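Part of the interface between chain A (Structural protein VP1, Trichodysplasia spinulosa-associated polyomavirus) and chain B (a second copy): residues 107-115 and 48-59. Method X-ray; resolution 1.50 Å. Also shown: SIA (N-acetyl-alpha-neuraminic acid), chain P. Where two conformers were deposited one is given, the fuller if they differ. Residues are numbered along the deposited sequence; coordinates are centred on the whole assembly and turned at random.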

ATOM      1  N   ASN A 107      10.406 -19.993  -7.946  1.00 10.85           N
ATOM      2  CA  ASN A 107      11.452 -21.010  -8.073  1.00 11.16           C
ATOM      3  C   ASN A 107      12.372 -20.893  -6.888  1.00 11.22           C
ATOM      4  O   ASN A 107      13.094 -19.904  -6.752  1.00 11.14           O
ATOM      5  CB  ASN A 107      12.222 -20.829  -9.363  1.00 11.48           C
ATOM      6  CG  ASN A 107      13.188 -21.972  -9.628  1.00 12.33           C
ATOM      7  OD1 ASN A 107      13.621 -22.682  -8.697  1.00 12.56           O
ATOM      8  ND2 ASN A 107      13.544 -22.154 -10.911  1.00 12.72           N
ATOM      9  N   VAL A 108      12.352 -21.911  -6.043  1.00 11.44           N
ATOM     10  CA  VAL A 108      13.166 -21.924  -4.817  1.00 11.83           C
ATOM     11  C   VAL A 108      14.017 -23.190  -4.721  1.00 12.25           C
ATOM     12  O   VAL A 108      14.440 -23.593  -3.637  1.00 11.98           O
ATOM     13  CB  VAL A 108      12.295 -21.748  -3.555  1.00 11.94           C
ATOM     14  CG1 VAL A 108      11.722 -20.329  -3.525  1.00 12.03           C
ATOM     15  CG2 VAL A 108      11.175 -22.767  -3.504  1.00 12.12           C
ATOM     16  N   HIS A 109      14.271 -23.817  -5.871  1.00 12.52           N
ATOM     17  CA  HIS A 109      15.177 -24.981  -5.904  1.00 13.33           C
ATOM     18  C   HIS A 109      16.458 -24.735  -6.681  1.00 13.84           C
ATOM     19  O   HIS A 109      17.240 -25.680  -6.842  1.00 14.50           O
ATOM     20  CB  HIS A 109      14.482 -26.232  -6.456  1.00 13.55           C
ATOM     21  CG  HIS A 109      13.918 -26.056  -7.821  1.00 13.35           C
ATOM     22  ND1 HIS A 109      14.685 -26.109  -8.964  1.00 13.67           N
ATOM     23  CD2 HIS A 109      12.650 -25.814  -8.224  1.00 13.17           C
ATOM     24  CE1 HIS A 109      13.913 -25.878 -10.013  1.00 13.67           C
ATOM     25  NE2 HIS A 109      12.674 -25.707  -9.592  1.00 13.42           N
ATOM     26  N   MET A 110      16.682 -23.501  -7.135  1.00 13.81           N
ATOM     27  CA  MET A 110      17.950 -23.166  -7.790  1.00 14.49           C
ATOM     28  C   MET A 110      19.097 -23.265  -6.786  1.00 14.61           C
ATOM     29  O   MET A 110      18.884 -23.285  -5.577  1.00 14.48           O
ATOM     30  CB  MET A 110      17.886 -21.782  -8.447  1.00 15.19           C
ATOM     31  CG  MET A 110      16.970 -21.785  -9.659  1.00 16.13           C
ATOM     32  SD  MET A 110      16.931 -20.241 -10.561  1.00 18.58           S
ATOM     33  CE  MET A 110      16.362 -19.121  -9.322  1.00 18.35           C
ATOM     34  N   ALA A 111      20.327 -23.352  -7.294  1.00 14.69           N
ATOM     35  CA  ALA A 111      21.504 -23.476  -6.452  1.00 15.32           C
ATOM     36  C   ALA A 111      21.778 -22.127  -5.801  1.00 15.15           C
ATOM     37  O   ALA A 111      22.451 -21.255  -6.379  1.00 15.67           O
ATOM     38  CB  ALA A 111      22.692 -23.956  -7.283  1.00 15.96           C
ATOM     39  N   THR A 112      21.201 -21.960  -4.608  1.00 14.90           N
ATOM     40  CA  THR A 112      21.190 -20.686  -3.894  1.00 14.56           C
ATOM     41  C   THR A 112      21.444 -20.918  -2.404  1.00 15.14           C
ATOM     42  O   THR A 112      21.402 -22.054  -1.911  1.00 15.29           O
ATOM     43  CB  THR A 112      19.824 -19.994  -4.025  1.00 13.95           C
ATOM     44  OG1 THR A 112      18.786 -20.914  -3.623  1.00 14.18           O
ATOM     45  CG2 THR A 112      19.580 -19.548  -5.435  1.00 13.57           C
ATOM     46  N   LYS A 113      21.705 -19.843  -1.672  1.00 15.41           N
ATOM     47  CA  LYS A 113      21.659 -19.886  -0.224  1.00 16.07           C
ATOM     48  C   LYS A 113      20.259 -20.346   0.163  1.00 15.63           C
ATOM     49  O   LYS A 113      19.306 -20.119  -0.591  1.00 14.84           O
ATOM     50  CB  LYS A 113      21.922 -18.482   0.312  1.00 17.10           C
ATOM     51  CG  LYS A 113      22.298 -18.389   1.758  1.00 19.34           C
ATOM     52  CD  LYS A 113      23.032 -17.078   2.024  1.00 20.95           C
ATOM     53  CE  LYS A 113      23.284 -16.954   3.497  1.00 22.76           C
ATOM     54  NZ  LYS A 113      24.213 -18.031   3.910  1.00 23.94           N
ATOM     55  N   ARG A 114      20.141 -20.972   1.329  1.00 15.60           N
ATOM     56  CA  ARG A 114      18.879 -21.571   1.785  1.00 15.87           C
ATOM     57  C   ARG A 114      18.461 -21.105   3.157  1.00 15.37           C
ATOM     58  O   ARG A 114      19.287 -20.733   3.978  1.00 15.67           O
ATOM     59  CB  ARG A 114      18.965 -23.080   1.940  1.00 17.09           C
ATOM     60  CG  ARG A 114      19.475 -23.867   0.787  1.00 17.61           C
ATOM     61  CD  ARG A 114      19.556 -25.326   1.182  1.00 17.51           C
ATOM     62  NE  ARG A 114      18.225 -25.914   1.396  1.00 17.06           N
ATOM     63  CZ  ARG A 114      17.929 -27.187   1.187  1.00 17.26           C
ATOM     64  NH1 ARG A 114      18.882 -28.043   0.815  1.00 17.53           N
ATOM     65  NH2 ARG A 114      16.672 -27.611   1.344  1.00 17.15           N
ATOM     66  N   MET A 115      17.157 -21.202   3.412  1.00 14.96           N
ATOM     67  CA  MET A 115      16.596 -20.903   4.726  1.00 15.23           C
ATOM     68  C   MET A 115      16.806 -22.052   5.707  1.00 15.70           C
ATOM     69  O   MET A 115      17.016 -23.208   5.301  1.00 15.35           O
ATOM     70  CB  MET A 115      15.087 -20.618   4.609  1.00 14.72           C
ATOM     71  CG  MET A 115      14.752 -19.432   3.735  1.00 14.33           C
ATOM     72  SD  MET A 115      13.002 -18.991   3.886  1.00 14.17           S
ATOM     73  CE  MET A 115      12.992 -18.191   5.487  1.00 14.25           C
TER
HETATM   74  C1  SIA P 404      17.159 -35.454  -3.490  1.00 23.48           C
HETATM   75  C2  SIA P 404      18.396 -35.291  -4.341  1.00 23.25           C
HETATM   76  C3  SIA P 404      18.145 -35.246  -5.854  1.00 22.17           C
HETATM   77  C4  SIA P 404      17.424 -33.960  -6.316  1.00 20.73           C
HETATM   78  C5  SIA P 404      18.151 -32.746  -5.736  1.00 19.36           C
HETATM   79  C6  SIA P 404      18.352 -32.920  -4.241  1.00 20.22           C
HETATM   80  C7  SIA P 404      19.034 -31.768  -3.516  1.00 21.18           C
HETATM   81  C8  SIA P 404      19.303 -32.084  -2.046  1.00 21.39           C
HETATM   82  C9  SIA P 404      19.460 -30.826  -1.190  1.00 22.80           C
HETATM   83  C10 SIA P 404      17.718 -30.649  -6.990  1.00 17.23           C
HETATM   84  C11 SIA P 404      16.793 -29.462  -7.069  1.00 17.51           C
HETATM   85  N5  SIA P 404      17.417 -31.508  -6.018  1.00 18.34           N
HETATM   86  O1A SIA P 404      16.211 -36.089  -3.979  1.00 28.64           O
HETATM   87  O1B SIA P 404      17.139 -35.028  -2.314  1.00 25.64           O
HETATM   88  O2  SIA P 404      19.212 -36.430  -3.982  1.00 24.84           O
HETATM   89  O4  SIA P 404      17.438 -33.884  -7.740  1.00 21.97           O
HETATM   90  O6  SIA P 404      19.123 -34.135  -3.979  1.00 20.87           O
HETATM   91  O7  SIA P 404      20.244 -31.437  -4.196  1.00 22.10           O
HETATM   92  O8  SIA P 404      18.202 -32.788  -1.486  1.00 23.44           O
HETATM   93  O9  SIA P 404      18.157 -30.240  -0.899  1.00 20.44           O
HETATM   94  O10 SIA P 404      18.642 -30.745  -7.801  1.00 17.66           O
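Chain B (48-59) KVTVANSSDQDK

Two irregular loops from neighbouring copies of VP1 meet in a compact, mixed contact, fastened by one backbone and one side-chain hydrogen bond, packed with small apolar side chains, and lined along part of its margin by a sialic acid. Neither stretch forms a regular helix or strand, and together they bury 565 Å². The chains run in the same general sense where they touch: His A109 lies by Val B51, with CA atoms 4.2 Å apart, and Ala A111 by Ala B52, with CA atoms 4.4 Å apart. Val B49, Thr B50 and Val B51 are extended; after Ala B52 the chain turns, closed by Gln B57 N to Ser B54 O at 3.0 Å, and so brings Asp B58 back to the same histidine.

His A109 makes both direct hydrogen bonds between the stretches, one through its backbone and one through its ring. His A109 O accepts a nearly straight hydrogen bond from Ala B52 N (2.8 Å, 168°), and the ring, held with chi1 in p, donates from His A109 ND1 to Asp B58 OD1 (2.8 Å), which approaches the ring edge near its plane. Within chain A, His A109 N donates a hydrogen bond to Asn A107 OD1 (3.1 Å). The other carboxylate oxygen of Asp B58 is tied back to chain A through two waters: water 1 lies 2.7 Å from Asp B58 OD2 and 3.0 Å from Asn A107 ND2, water 2 lies 2.9 Å from Asp B58 OD2 and 2.8 Å from Ala A111 N.

The CA-to-CB bond of Val B51, the most extensively covered residue here, points toward chain A, with Val B51 CG1 lying 3.3 Å from Met A110 O and Val B51 CG2 3.3 Å from Arg A114 NE, over one face of the guanidinium. Val B49 CG1 packs on Val A108 CG2 at 3.8 Å. The CA-to-CB bond of Ala A111 likewise points toward chain B, Ala A111 CB lying 4.0 Å from Ala B52 CB and 3.5 Å from Ser B54 CA, while Ala A111 CA makes a CA-H...O contact with Ala B52 O (3.3 Å).

The CA-to-CB bond of Thr B50 points away from chain A, and Thr B50 OG1 accepts from SIA N5 at 2.9 Å. SIA O9 joins the two chains, accepting hydrogen bonds from Arg A114 NH1 (2.9 Å) and Val B51 N (3.1 Å). Further along the sugar, SIA O7 donates to Val B51 O (3.0 Å), Lys B59 N donates to SIA O10 (3.0 Å), and SIA O4 donates to Lys B59 O (2.6 Å).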

ATOM      1  N   LYS B  48       8.284 -31.790  -0.315  1.00 16.46           N
ATOM      2  CA  LYS B  48       9.359 -30.978   0.276  1.00 16.98           C
ATOM      3  C   LYS B  48      10.249 -30.344  -0.779  1.00 15.32           C
ATOM      4  O   LYS B  48      10.690 -31.004  -1.705  1.00 14.91           O
ATOM      5  CB  LYS B  48      10.206 -31.813   1.249  1.00 19.73           C
ATOM      6  CG  LYS B  48       9.442 -32.123   2.518  1.00 22.52           C
ATOM      7  CD  LYS B  48      10.197 -33.012   3.478  1.00 25.95           C
ATOM      8  CE  LYS B  48       9.270 -33.365   4.629  1.00 28.79           C
ATOM      9  NZ  LYS B  48       9.976 -34.010   5.745  1.00 32.06           N
ATOM     10  N   VAL B  49      10.511 -29.042  -0.639  1.00 14.29           N
ATOM     11  CA  VAL B  49      11.414 -28.339  -1.529  1.00 13.50           C
ATOM     12  C   VAL B  49      12.865 -28.816  -1.314  1.00 13.99           C
ATOM     13  O   VAL B  49      13.321 -28.978  -0.180  1.00 14.92           O
ATOM     14  CB  VAL B  49      11.329 -26.805  -1.307  1.00 13.01           C
ATOM     15  CG1 VAL B  49      12.444 -26.081  -2.046  1.00 12.83           C
ATOM     16  CG2 VAL B  49       9.965 -26.290  -1.753  1.00 12.47           C
ATOM     17  N   THR B  50      13.573 -29.041  -2.419  1.00 13.80           N
ATOM     18  CA  THR B  50      14.998 -29.377  -2.386  1.00 14.73           C
ATOM     19  C   THR B  50      15.752 -28.315  -3.163  1.00 14.22           C
ATOM     20  O   THR B  50      15.150 -27.538  -3.906  1.00 13.71           O
ATOM     21  CB  THR B  50      15.309 -30.793  -2.953  1.00 15.73           C
ATOM     22  OG1 THR B  50      15.093 -30.813  -4.367  1.00 15.60           O
ATOM     23  CG2 THR B  50      14.465 -31.852  -2.257  1.00 16.60           C
ATOM     24  N   VAL B  51      17.061 -28.252  -2.959  1.00 14.79           N
ATOM     25  CA  VAL B  51      17.848 -27.160  -3.499  1.00 14.75           C
ATOM     26  C   VAL B  51      19.018 -27.728  -4.285  1.00 15.40           C
ATOM     27  O   VAL B  51      19.781 -28.553  -3.770  1.00 16.19           O
ATOM     28  CB  VAL B  51      18.319 -26.223  -2.373  1.00 15.33           C
ATOM     29  CG1 VAL B  51      19.302 -25.161  -2.901  1.00 15.77           C
ATOM     30  CG2 VAL B  51      17.121 -25.565  -1.700  1.00 14.98           C
ATOM     31  N   ALA B  52      19.162 -27.290  -5.528  1.00 15.07           N
ATOM     32  CA  ALA B  52      20.259 -27.746  -6.392  1.00 16.10           C
ATOM     33  C   ALA B  52      21.651 -27.539  -5.801  1.00 17.50           C
ATOM     34  O   ALA B  52      21.942 -26.485  -5.225  1.00 17.23           O
ATOM     35  CB  ALA B  52      20.166 -27.060  -7.742  1.00 15.81           C
ATOM     36  N   ASN B  53      22.528 -28.526  -5.984  1.00 19.22           N
ATOM     37  CA  ASN B  53      23.913 -28.391  -5.565  1.00 21.22           C
ATOM     38  C   ASN B  53      24.649 -27.389  -6.459  1.00 21.21           C
ATOM     39  O   ASN B  53      25.536 -26.692  -6.007  1.00 22.24           O
ATOM     40  CB  ASN B  53      24.592 -29.769  -5.552  1.00 23.43           C
ATOM     41  CG  ASN B  53      26.004 -29.714  -5.020  1.00 25.93           C
ATOM     42  OD1 ASN B  53      26.230 -29.391  -3.851  1.00 27.89           O
ATOM     43  ND2 ASN B  53      26.963 -30.017  -5.869  1.00 27.80           N
ATOM     44  N   SER B  54      24.249 -27.311  -7.724  1.00 20.77           N
ATOM     45  CA  SER B  54      24.803 -26.367  -8.692  1.00 21.23           C
ATOM     46  C   SER B  54      23.782 -26.184  -9.804  1.00 20.26           C
ATOM     47  O   SER B  54      22.868 -26.995  -9.937  1.00 19.04           O
ATOM     48  CB  SER B  54      26.108 -26.886  -9.285  1.00 23.23           C
ATOM     49  OG  SER B  54      25.871 -28.093  -9.999  1.00 23.84           O
ATOM     50  N   SER B  55      23.950 -25.160 -10.633  1.00 20.52           N
ATOM     51  CA  SER B  55      22.950 -24.892 -11.661  0.70 20.12           C
ATOM     52  C   SER B  55      22.895 -26.018 -12.700  1.00 20.99           C
ATOM     53  O   SER B  55      21.838 -26.258 -13.277  1.00 20.41           O
ATOM     54  CB  SER B  55      23.162 -23.521 -12.322  0.70 20.59           C
ATOM     55  OG  SER B  55      24.359 -23.489 -13.058  0.70 22.23           O
ATOM     56  N   ASP B  56      24.009 -26.731 -12.886  1.00 22.98           N
ATOM     57  CA  ASP B  56      24.083 -27.873 -13.804  1.00 25.34           C
ATOM     58  C   ASP B  56      23.367 -29.094 -13.286  1.00 24.79           C
ATOM     59  O   ASP B  56      23.014 -29.975 -14.061  1.00 27.27           O
ATOM     60  CB  ASP B  56      25.545 -28.265 -14.047  1.00 28.50           C
ATOM     61  CG  ASP B  56      26.295 -27.236 -14.813  1.00 30.64           C
ATOM     62  OD1 ASP B  56      25.630 -26.336 -15.360  1.00 32.61           O
ATOM     63  OD2 ASP B  56      27.539 -27.326 -14.857  1.00 33.78           O
ATOM     64  N   GLN B  57      23.200 -29.183 -11.977  1.00 23.18           N
ATOM     65  CA  GLN B  57      22.656 -30.369 -11.344  1.00 22.95           C
ATOM     66  C   GLN B  57      21.221 -30.123 -10.860  1.00 20.84           C
ATOM     67  O   GLN B  57      20.694 -30.887 -10.064  1.00 21.30           O
ATOM     68  CB  GLN B  57      23.536 -30.763 -10.155  1.00 23.96           C
ATOM     69  CG  GLN B  57      24.934 -31.239 -10.517  1.00 26.48           C
ATOM     70  CD  GLN B  57      25.817 -31.433  -9.293  1.00 27.99           C
ATOM     71  OE1 GLN B  57      26.256 -32.546  -8.984  1.00 31.65           O
ATOM     72  NE2 GLN B  57      26.112 -30.342  -8.611  1.00 27.83           N
ATOM     73  N   ASP B  58      20.576 -29.094 -11.392  1.00 18.98           N
ATOM     74  CA  ASP B  58      19.296 -28.618 -10.887  1.00 17.19           C
ATOM     75  C   ASP B  58      18.167 -29.488 -11.432  1.00 16.83           C
ATOM     76  O   ASP B  58      17.769 -29.357 -12.574  1.00 17.28           O
ATOM     77  CB  ASP B  58      19.148 -27.145 -11.304  1.00 16.24           C
ATOM     78  CG  ASP B  58      17.959 -26.439 -10.663  1.00 15.18           C
ATOM     79  OD1 ASP B  58      17.110 -27.074 -10.011  1.00 14.43           O
ATOM     80  OD2 ASP B  58      17.908 -25.185 -10.818  1.00 14.91           O
ATOM     81  N   LYS B  59      17.700 -30.413 -10.603  1.00 16.52           N
ATOM     82  CA  LYS B  59      16.697 -31.387 -10.995  1.00 16.61           C
ATOM     83  C   LYS B  59      15.661 -31.489  -9.886  1.00 15.78           C
ATOM     84  O   LYS B  59      15.852 -32.213  -8.922  1.00 16.18           O
ATOM     85  CB  LYS B  59      17.346 -32.753 -11.214  1.00 18.03           C
ATOM     86  CG  LYS B  59      16.366 -33.827 -11.701  1.00 18.39           C
ATOM     87  CD  LYS B  59      17.009 -35.173 -11.936  1.00 20.23           C
ATOM     88  CE  LYS B  59      15.971 -36.157 -12.479  1.00 20.87           C
ATOM     89  NZ  LYS B  59      16.554 -37.503 -12.702  1.00 22.92           N
TER
HETATM   90  O   HOH W   1      15.624 -24.069 -11.780  1.00 13.25           O
HETATM   91  O   HOH W   2      20.285 -23.746 -10.091  1.00 15.42           O